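Local structure of Serine/threonine-protein kinase Tel1 (Chaetomium thermophilum, 6SKY) at residues M1587-F1592 with G1627-W1632; N1551-T1556 with N1593-S1598; I2456-P2461 with N2500-S2505. The protein probably phosphorylates serine and threonine residues that precede glutamine in target proteins, using ATP, and so activates checkpoint signalling after DNA damage. One frame throughout, in Å; residues are numbered along the deposited sequence.

Interactions 1 and 2 form one continuous patch, their centres about 11 Å apart, and they share the connection that runs on from helix 1578-1588: residues 1587-1592 pack on helix 1627-1644, and residues 1593-1598 then line up beside the loop 1551-1556. Trp1632 and Phe1592 both touch Ala1552, which joins the two contacts directly. Interaction 3 stands apart, about 42 Å from interaction 1 and about 36 Å from interaction 2 between nearest atoms. Interaction 1 is a buried aromatic cluster with a cysteine sulfur over one ring. Interaction 2 is also largely buried but relies on backbone and proline contacts between two loops. Interaction 3, only partly buried, is mainly aliphatic.

Interaction 1: residues M1587-F1592 with G1627-W1632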
loop_
_atom_site.group_PDB
_atom_site.type_symbol
_atom_site.label_atom_id
_atom_site.label_comp_id
_atom_site.label_asym_id
_atom_site.label_seq_id
_atom_site.Cartn_x
_atom_site.Cartn_y
_atom_site.Cartn_z
ATOM N N MET A 1587 -39.159 31.454 37.007
ATOM C CA MET A 1587 -40.293 30.838 37.684
ATOM C C MET A 1587 -40.468 29.383 37.268
ATOM O O MET A 1587 -40.602 28.501 38.119
ATOM C CB MET A 1587 -41.578 31.610 37.406
ATOM C CG MET A 1587 -42.776 30.996 38.091
ATOM S SD MET A 1587 -44.334 31.457 37.333
ATOM C CE MET A 1587 -45.479 30.662 38.448
ATOM N N LEU A 1588 -40.475 29.117 35.961
ATOM C CA LEU A 1588 -40.714 27.761 35.477
ATOM C C LEU A 1588 -39.549 26.843 35.815
ATOM O O LEU A 1588 -39.728 25.796 36.445
ATOM C CB LEU A 1588 -40.950 27.775 33.969
ATOM C CG LEU A 1588 -42.151 28.552 33.448
ATOM C CD1 LEU A 1588 -42.121 28.590 31.937
ATOM C CD2 LEU A 1588 -43.431 27.922 33.944
ATOM N N CYS A 1589 -38.348 27.221 35.403
ATOM C CA CYS A 1589 -37.178 26.360 35.481
ATOM C C CYS A 1589 -36.490 26.397 36.834
ATOM O O CYS A 1589 -35.443 25.764 36.989
ATOM C CB CYS A 1589 -36.185 26.759 34.395
ATOM S SG CYS A 1589 -36.973 27.132 32.821
ATOM N N GLY A 1590 -37.033 27.127 37.808
ATOM C CA GLY A 1590 -36.409 27.162 39.119
ATOM C C GLY A 1590 -36.543 25.843 39.852
ATOM O O GLY A 1590 -35.590 25.370 40.476
ATOM N N VAL A 1591 -37.728 25.244 39.798
ATOM C CA VAL A 1591 -37.975 23.888 40.269
ATOM C C VAL A 1591 -38.677 23.174 39.127
ATOM O O VAL A 1591 -39.794 23.545 38.751
ATOM C CB VAL A 1591 -38.817 23.855 41.551
ATOM C CG1 VAL A 1591 -39.580 22.545 41.664
ATOM C CG2 VAL A 1591 -37.927 24.034 42.754
ATOM N N PHE A 1592 -38.017 22.178 38.555
ATOM C CA PHE A 1592 -38.455 21.563 37.314
ATOM C C PHE A 1592 -38.881 20.124 37.565
ATOM O O PHE A 1592 -38.751 19.590 38.668
ATOM C CB PHE A 1592 -37.337 21.633 36.267
ATOM C CG PHE A 1592 -37.822 21.604 34.849
ATOM C CD1 PHE A 1592 -38.449 22.692 34.302
ATOM C CD2 PHE A 1592 -37.625 20.493 34.060
ATOM C CE1 PHE A 1592 -38.885 22.665 33.003
ATOM C CE2 PHE A 1592 -38.061 20.469 32.768
ATOM C CZ PHE A 1592 -38.686 21.556 32.239
ATOM N N GLY A 1627 -31.574 21.622 38.919
ATOM C CA GLY A 1627 -30.830 20.512 38.377
ATOM C C GLY A 1627 -31.631 19.742 37.355
ATOM O O GLY A 1627 -31.087 19.269 36.355
ATOM N N GLU A 1628 -32.930 19.604 37.588
ATOM C CA GLU A 1628 -33.749 18.875 36.635
ATOM C C GLU A 1628 -33.916 19.647 35.339
ATOM O O GLU A 1628 -34.031 19.038 34.270
ATOM C CB GLU A 1628 -35.096 18.536 37.259
ATOM C CG GLU A 1628 -35.052 17.251 38.062
ATOM C CD GLU A 1628 -36.285 17.030 38.910
ATOM O OE1 GLU A 1628 -36.425 17.707 39.952
ATOM O OE2 GLU A 1628 -37.117 16.176 38.539
ATOM N N TYR A 1629 -33.877 20.975 35.389
ATOM C CA TYR A 1629 -33.907 21.715 34.137
ATOM C C TYR A 1629 -32.616 21.524 33.357
ATOM O O TYR A 1629 -32.644 21.424 32.130
ATOM C CB TYR A 1629 -34.156 23.196 34.369
ATOM C CG TYR A 1629 -34.221 23.933 33.063
ATOM C CD1 TYR A 1629 -35.358 23.893 32.286
ATOM C CD2 TYR A 1629 -33.134 24.636 32.589
ATOM C CE1 TYR A 1629 -35.413 24.538 31.087
ATOM C CE2 TYR A 1629 -33.181 25.283 31.390
ATOM C CZ TYR A 1629 -34.323 25.235 30.645
ATOM O OH TYR A 1629 -34.370 25.889 29.444
ATOM N N LEU A 1630 -31.474 21.482 34.043
ATOM C CA LEU A 1630 -30.223 21.226 33.343
ATOM C C LEU A 1630 -30.174 19.817 32.782
ATOM O O LEU A 1630 -29.611 19.607 31.708
ATOM C CB LEU A 1630 -29.035 21.461 34.263
ATOM C CG LEU A 1630 -28.722 22.918 34.549
ATOM C CD1 LEU A 1630 -27.335 23.035 35.096
ATOM C CD2 LEU A 1630 -28.861 23.736 33.304
ATOM N N ALA A 1631 -30.766 18.845 33.470
ATOM C CA ALA A 1631 -30.853 17.508 32.899
ATOM C C ALA A 1631 -31.721 17.499 31.652
ATOM O O ALA A 1631 -31.381 16.854 30.658
ATOM C CB ALA A 1631 -31.392 16.526 33.929
ATOM N N TRP A 1632 -32.845 18.213 31.678
ATOM C CA TRP A 1632 -33.699 18.283 30.496
ATOM C C TRP A 1632 -32.994 18.987 29.339
ATOM O O TRP A 1632 -33.093 18.558 28.183
ATOM C CB TRP A 1632 -35.005 18.981 30.856
ATOM C CG TRP A 1632 -35.935 19.158 29.720
ATOM C CD1 TRP A 1632 -36.809 18.245 29.230
ATOM C CD2 TRP A 1632 -36.098 20.333 28.929
ATOM N NE1 TRP A 1632 -37.497 18.771 28.172
ATOM C CE2 TRP A 1632 -37.078 20.056 27.971
ATOM C CE3 TRP A 1632 -35.502 21.589 28.935
ATOM C CZ2 TRP A 1632 -37.475 20.986 27.034
ATOM C CZ3 TRP A 1632 -35.894 22.503 28.007
ATOM C CH2 TRP A 1632 -36.870 22.203 27.067
#
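Phe1592, in the chain that leaves helix 1578-1588, pushes its ring against the first turns of helix 1627-1644, and the buried part of the contact centres on its meeting with Tyr1629. Both side chains hold CG anti to the backbone N. The rings form a T-shaped (edge-to-face) pair with centroids 5.3 Å apart and planes at 82°, Tyr1629 CD1 lying over one face of Phe1592 toward its rim. Tyr1629 in turn offers a face to Cys1589, whose SG sits 3.8 Å from the centroid of the Tyr1629 ring, 26° off the normal. One helical turn on, Phe1592 CE2 reaches Trp1632 CB at 3.9 Å, the two rings meeting obliquely. This aromatic cluster fastens the loop after helix 1578-1588 to helix 1627-1644 of the alpha solenoid, and Leu1562 of helix 1557-1569 touches Cys1589, Phe1592 and Trp1632. The hydroxyl of Tyr1629 is hydrogen-bonded to Ser1619. An alanine in place of Phe1592 would remove the ring and would probably loosen the seating of Tyr1629 and Trp1632. The exposed side belongs to Glu1628. Its CB lies 3.9 Å from Phe1592 CB, and its chain, extended beyond CG, leaves OE1 3.3 Å from Phe1592 O; both are acceptors, so no hydrogen bond forms between them.

Interaction 2: residues N1551-T1556 with N1593-S1598; sequences NAEKGT and NIPPSS
Two inter-helical loops of the solenoid lie side by side here: residues 1551-1556, which lead into helix 1557-1569, and residues 1593-1598, which run toward helix 1606-1619. Their backbones draw together at Asn1551 and Asn1593, where the CB atoms are 4.0 Å apart. Just beyond, Ala1552 N donates a weak hydrogen bond to Asn1593 O at 3.5 Å, with an N-H...O angle of 146°. The apolar share rests on Pro1595, whose CD meets Ala1552 CB at 3.6 Å, while its CG lies beside the backbone carbonyl of Ala1552. Glu1553 runs past the proline in the opposite direction, its CG 4.2 Å from Pro1595 CG. The first loop is braced by its own side chains. Asn1551 CG takes the crowded position between the backbone N and the carbonyl carbon (chi1 54°), which turns the amide away from the second loop and back over its own. There Asn1551 OD1 receives Thr1556 OG1 at 2.6 Å, in the carbonyl plane and on a lone pair, and Glu1553 N adds a weak bond to the same oxygen. A type II beta turn from Glu1553 to Thr1556 closes the loop. At its third position Gly1555 has a positive phi of 116°, where a side chain would jam against the carbonyl oxygen of Lys1554. Thr1556 is the N-cap of helix 1557-1569, and its hydroxyl is also hydrogen-bonded to Ser1559. On the other loop, Pro1595 O is held by Arg1635 of helix 1627-1644.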
loop_
_atom_site.group_PDB
_atom_site.type_symbol
_atom_site.label_atom_id
_atom_site.label_comp_id
_atom_site.label_asym_id
_atom_site.label_seq_id
_atom_site.Cartn_x
_atom_site.Cartn_y
_atom_site.Cartn_z
ATOM N N ASN A 1551 -42.823 21.987 34.218
ATOM C CA ASN A 1551 -42.550 20.620 33.809
ATOM C C ASN A 1551 -42.386 20.585 32.300
ATOM O O ASN A 1551 -42.576 21.590 31.611
ATOM C CB ASN A 1551 -43.653 19.660 34.269
ATOM C CG ASN A 1551 -45.029 20.101 33.837
ATOM O OD1 ASN A 1551 -45.386 20.010 32.667
ATOM N ND2 ASN A 1551 -45.819 20.568 34.789
ATOM N N ALA A 1552 -42.027 19.414 31.782
ATOM C CA ALA A 1552 -41.819 19.230 30.354
ATOM C C ALA A 1552 -42.767 18.206 29.750
ATOM O O ALA A 1552 -42.555 17.784 28.610
ATOM C CB ALA A 1552 -40.372 18.828 30.077
ATOM N N GLU A 1553 -43.807 17.801 30.474
ATOM C CA GLU A 1553 -44.756 16.840 29.940
ATOM C C GLU A 1553 -45.557 17.442 28.793
ATOM O O GLU A 1553 -45.722 18.655 28.680
ATOM C CB GLU A 1553 -45.698 16.356 31.029
ATOM C CG GLU A 1553 -45.068 15.362 31.963
ATOM C CD GLU A 1553 -46.087 14.426 32.565
ATOM O OE1 GLU A 1553 -47.237 14.862 32.783
ATOM O OE2 GLU A 1553 -45.743 13.250 32.808
ATOM N N LYS A 1554 -46.072 16.571 27.938
ATOM C CA LYS A 1554 -46.703 16.997 26.696
ATOM C C LYS A 1554 -48.180 17.270 26.952
ATOM O O LYS A 1554 -48.960 16.341 27.177
ATOM C CB LYS A 1554 -46.518 15.937 25.616
ATOM C CG LYS A 1554 -46.503 16.494 24.212
ATOM C CD LYS A 1554 -45.991 15.465 23.225
ATOM C CE LYS A 1554 -45.658 16.114 21.891
ATOM N NZ LYS A 1554 -45.107 15.137 20.913
ATOM N N GLY A 1555 -48.561 18.546 26.919
ATOM C CA GLY A 1555 -49.950 18.945 27.025
ATOM C C GLY A 1555 -50.302 19.754 28.253
ATOM O O GLY A 1555 -51.448 20.201 28.362
ATOM N N THR A 1556 -49.375 19.955 29.182
ATOM C CA THR A 1556 -49.663 20.767 30.351
ATOM C C THR A 1556 -49.576 22.248 29.991
ATOM O O THR A 1556 -49.258 22.624 28.861
ATOM C CB THR A 1556 -48.712 20.418 31.492
ATOM O OG1 THR A 1556 -47.363 20.652 31.082
ATOM C CG2 THR A 1556 -48.862 18.969 31.874
ATOM N N ASN A 1593 -39.405 19.497 36.518
ATOM C CA ASN A 1593 -39.856 18.113 36.600
ATOM C C ASN A 1593 -39.641 17.489 35.226
ATOM O O ASN A 1593 -40.481 17.642 34.336
ATOM C CB ASN A 1593 -41.313 18.045 37.029
ATOM C CG ASN A 1593 -41.850 16.637 37.042
ATOM O OD1 ASN A 1593 -41.794 15.952 38.060
ATOM N ND2 ASN A 1593 -42.383 16.196 35.912
ATOM N N ILE A 1594 -38.526 16.793 35.061
ATOM C CA ILE A 1594 -38.204 16.183 33.770
ATOM C C ILE A 1594 -38.949 14.856 33.655
ATOM O O ILE A 1594 -38.908 14.050 34.596
ATOM C CB ILE A 1594 -36.697 15.993 33.628
ATOM C CG1 ILE A 1594 -36.359 15.188 32.381
ATOM C CG2 ILE A 1594 -36.111 15.335 34.858
ATOM C CD1 ILE A 1594 -34.881 14.922 32.230
ATOM N N PRO A 1595 -39.656 14.608 32.553
ATOM C CA PRO A 1595 -40.424 13.373 32.441
ATOM C C PRO A 1595 -39.510 12.167 32.474
ATOM O O PRO A 1595 -38.356 12.228 32.012
ATOM C CB PRO A 1595 -41.118 13.511 31.080
ATOM C CG PRO A 1595 -41.081 14.947 30.768
ATOM C CD PRO A 1595 -39.847 15.487 31.393
ATOM N N PRO A 1596 -39.983 11.043 33.008
ATOM C CA PRO A 1596 -39.134 9.848 33.066
ATOM C C PRO A 1596 -38.751 9.359 31.683
ATOM O O PRO A 1596 -37.567 9.234 31.363
ATOM C CB PRO A 1596 -40.012 8.829 33.801
ATOM C CG PRO A 1596 -41.403 9.294 33.579
ATOM C CD PRO A 1596 -41.337 10.786 33.522
ATOM N N SER A 1597 -39.753 9.097 30.856
ATOM C CA SER A 1597 -39.539 8.632 29.498
ATOM C C SER A 1597 -39.332 9.831 28.580
ATOM O O SER A 1597 -39.160 10.965 29.029
ATOM C CB SER A 1597 -40.713 7.772 29.044
ATOM O OG SER A 1597 -40.682 7.580 27.643
ATOM N N SER A 1598 -39.337 9.588 27.279
ATOM C CA SER A 1598 -39.256 10.657 26.305
ATOM C C SER A 1598 -40.398 10.620 25.309
ATOM O O SER A 1598 -40.428 11.449 24.399
ATOM C CB SER A 1598 -37.923 10.608 25.552
ATOM O OG SER A 1598 -37.805 11.710 24.678
#

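Interaction 3: residues I2456-P2461 with N2500-S2505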
loop_
_atom_site.group_PDB
_atom_site.type_symbol
_atom_site.label_atom_id
_atom_site.label_comp_id
_atom_site.label_asym_id
_atom_site.label_seq_id
_atom_site.Cartn_x
_atom_site.Cartn_y
_atom_site.Cartn_z
ATOM N N ILE A 2456 -39.790 13.521 -22.913
ATOM C CA ILE A 2456 -39.035 14.347 -21.975
ATOM C C ILE A 2456 -39.573 15.766 -21.964
ATOM O O ILE A 2456 -39.747 16.366 -20.900
ATOM C CB ILE A 2456 -37.536 14.332 -22.307
ATOM C CG1 ILE A 2456 -36.961 12.939 -22.137
ATOM C CG2 ILE A 2456 -36.806 15.289 -21.407
ATOM C CD1 ILE A 2456 -35.574 12.824 -22.655
ATOM N N CYS A 2457 -39.838 16.335 -23.139
ATOM C CA CYS A 2457 -40.350 17.700 -23.178
ATOM C C CYS A 2457 -41.757 17.809 -22.620
ATOM O O CYS A 2457 -42.161 18.898 -22.212
ATOM C CB CYS A 2457 -40.324 18.241 -24.600
ATOM S SG CYS A 2457 -38.689 18.343 -25.298
ATOM N N VAL A 2458 -42.515 16.718 -22.596
ATOM C CA VAL A 2458 -43.854 16.780 -22.016
ATOM C C VAL A 2458 -43.808 16.635 -20.500
ATOM O O VAL A 2458 -44.521 17.339 -19.783
ATOM C CB VAL A 2458 -44.761 15.724 -22.661
ATOM C CG1 VAL A 2458 -46.057 15.637 -21.923
ATOM C CG2 VAL A 2458 -45.023 16.084 -24.080
ATOM N N ASP A 2459 -42.981 15.731 -19.975
ATOM C CA ASP A 2459 -42.942 15.565 -18.526
ATOM C C ASP A 2459 -42.193 16.693 -17.838
ATOM O O ASP A 2459 -42.613 17.160 -16.778
ATOM C CB ASP A 2459 -42.306 14.231 -18.155
ATOM C CG ASP A 2459 -43.150 13.056 -18.554
ATOM O OD1 ASP A 2459 -44.198 13.269 -19.189
ATOM O OD2 ASP A 2459 -42.767 11.916 -18.235
ATOM N N HIS A 2460 -41.080 17.135 -18.409
ATOM C CA HIS A 2460 -40.235 18.169 -17.817
ATOM C C HIS A 2460 -40.060 19.279 -18.837
ATOM O O HIS A 2460 -39.044 19.340 -19.534
ATOM C CB HIS A 2460 -38.894 17.588 -17.379
ATOM C CG HIS A 2460 -39.026 16.340 -16.570
ATOM N ND1 HIS A 2460 -39.006 16.339 -15.196
ATOM C CD2 HIS A 2460 -39.211 15.055 -16.943
ATOM C CE1 HIS A 2460 -39.163 15.106 -14.757
ATOM N NE2 HIS A 2460 -39.291 14.307 -15.797
ATOM N N PRO A 2461 -41.035 20.182 -18.947
ATOM C CA PRO A 2461 -40.996 21.155 -20.045
ATOM C C PRO A 2461 -39.894 22.187 -19.920
ATOM O O PRO A 2461 -39.326 22.598 -20.937
ATOM C CB PRO A 2461 -42.389 21.787 -19.984
ATOM C CG PRO A 2461 -42.844 21.568 -18.621
ATOM C CD PRO A 2461 -42.282 20.276 -18.181
ATOM N N ASN A 2500 -50.908 19.166 -27.481
ATOM C CA ASN A 2500 -51.380 18.279 -26.432
ATOM C C ASN A 2500 -51.691 19.064 -25.167
ATOM O O ASN A 2500 -51.230 20.191 -24.973
ATOM C CB ASN A 2500 -50.364 17.166 -26.150
ATOM C CG ASN A 2500 -49.163 17.640 -25.371
ATOM O OD1 ASN A 2500 -48.775 18.801 -25.443
ATOM N ND2 ASN A 2500 -48.557 16.730 -24.625
ATOM N N ASN A 2501 -52.482 18.437 -24.301
ATOM C CA ASN A 2501 -53.148 19.160 -23.227
ATOM C C ASN A 2501 -52.241 19.429 -22.042
ATOM O O ASN A 2501 -52.448 20.415 -21.330
ATOM C CB ASN A 2501 -54.375 18.378 -22.773
ATOM C CG ASN A 2501 -55.188 17.870 -23.935
ATOM O OD1 ASN A 2501 -55.522 16.688 -24.007
ATOM N ND2 ASN A 2501 -55.495 18.761 -24.869
ATOM N N LYS A 2502 -51.250 18.572 -21.802
ATOM C CA LYS A 2502 -50.364 18.785 -20.664
ATOM C C LYS A 2502 -49.522 20.034 -20.855
ATOM O O LYS A 2502 -49.418 20.868 -19.951
ATOM C CB LYS A 2502 -49.471 17.569 -20.454
ATOM C CG LYS A 2502 -50.228 16.284 -20.280
ATOM C CD LYS A 2502 -49.316 15.196 -19.764
ATOM C CE LYS A 2502 -50.069 13.911 -19.487
ATOM N NZ LYS A 2502 -49.162 12.881 -18.914
ATOM N N VAL A 2503 -48.908 20.173 -22.024
ATOM C CA VAL A 2503 -48.076 21.328 -22.317
ATOM C C VAL A 2503 -48.695 22.085 -23.482
ATOM O O VAL A 2503 -48.323 21.886 -24.643
ATOM C CB VAL A 2503 -46.631 20.899 -22.627
ATOM C CG1 VAL A 2503 -45.782 22.094 -22.906
ATOM C CG2 VAL A 2503 -46.057 20.139 -21.460
ATOM N N SER A 2504 -49.631 22.973 -23.172
ATOM C CA SER A 2504 -50.274 23.821 -24.160
ATOM C C SER A 2504 -50.317 25.271 -23.749
ATOM O O SER A 2504 -50.484 26.131 -24.616
ATOM C CB SER A 2504 -51.705 23.347 -24.443
ATOM O OG SER A 2504 -51.718 22.305 -25.396
ATOM N N SER A 2505 -50.193 25.572 -22.465
ATOM C CA SER A 2505 -50.017 26.928 -21.986
ATOM C C SER A 2505 -48.572 27.229 -21.631
ATOM O O SER A 2505 -48.275 28.344 -21.196
ATOM C CB SER A 2505 -50.904 27.171 -20.767
ATOM O OG SER A 2505 -50.431 26.436 -19.652
#
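Aliphatic contacts dominate the meeting of the end of helix 2444-2459 with the loop 2500-2505. Val2458 carries most of it. Its CG1, anti to the backbone N (chi1 171°), touches Lys2502 CD at 3.9 Å, the two side chains crossing at about a right angle. Its methyl groups also reach tip to tip toward the side-chain amide of Asn2500. From the loop, Val2503 sends CG2, the branch anti to its carbonyl carbon, toward the helix end, where it lies 4.3 Å from Pro2461 CB. Contact with the main chain comes next: the same Val2503 CG2 rests 3.6 Å from Val2458 O. The contact joins the last turn of one helix, within the FAT region, to the connection between helices 2483-2497 and 2507-2522. Leu2497 of the former adds to the apolar cover of Val2458, and Met2465 of helix 2461-2472 packs on Val2503. Charge plays a distant part. Lys2502, extended beyond CG, brings NZ to 5.0 Å from Asp2459 OD1, too far for a salt bridge, although the opposite charges would probably attract weakly. Polar anchoring of the helix end comes from outside the two segments: Asp2459 OD2 is hydrogen-bonded to Thr2424, and His2460 ND1 is hydrogen-bonded to the hydroxyl of Tyr2570.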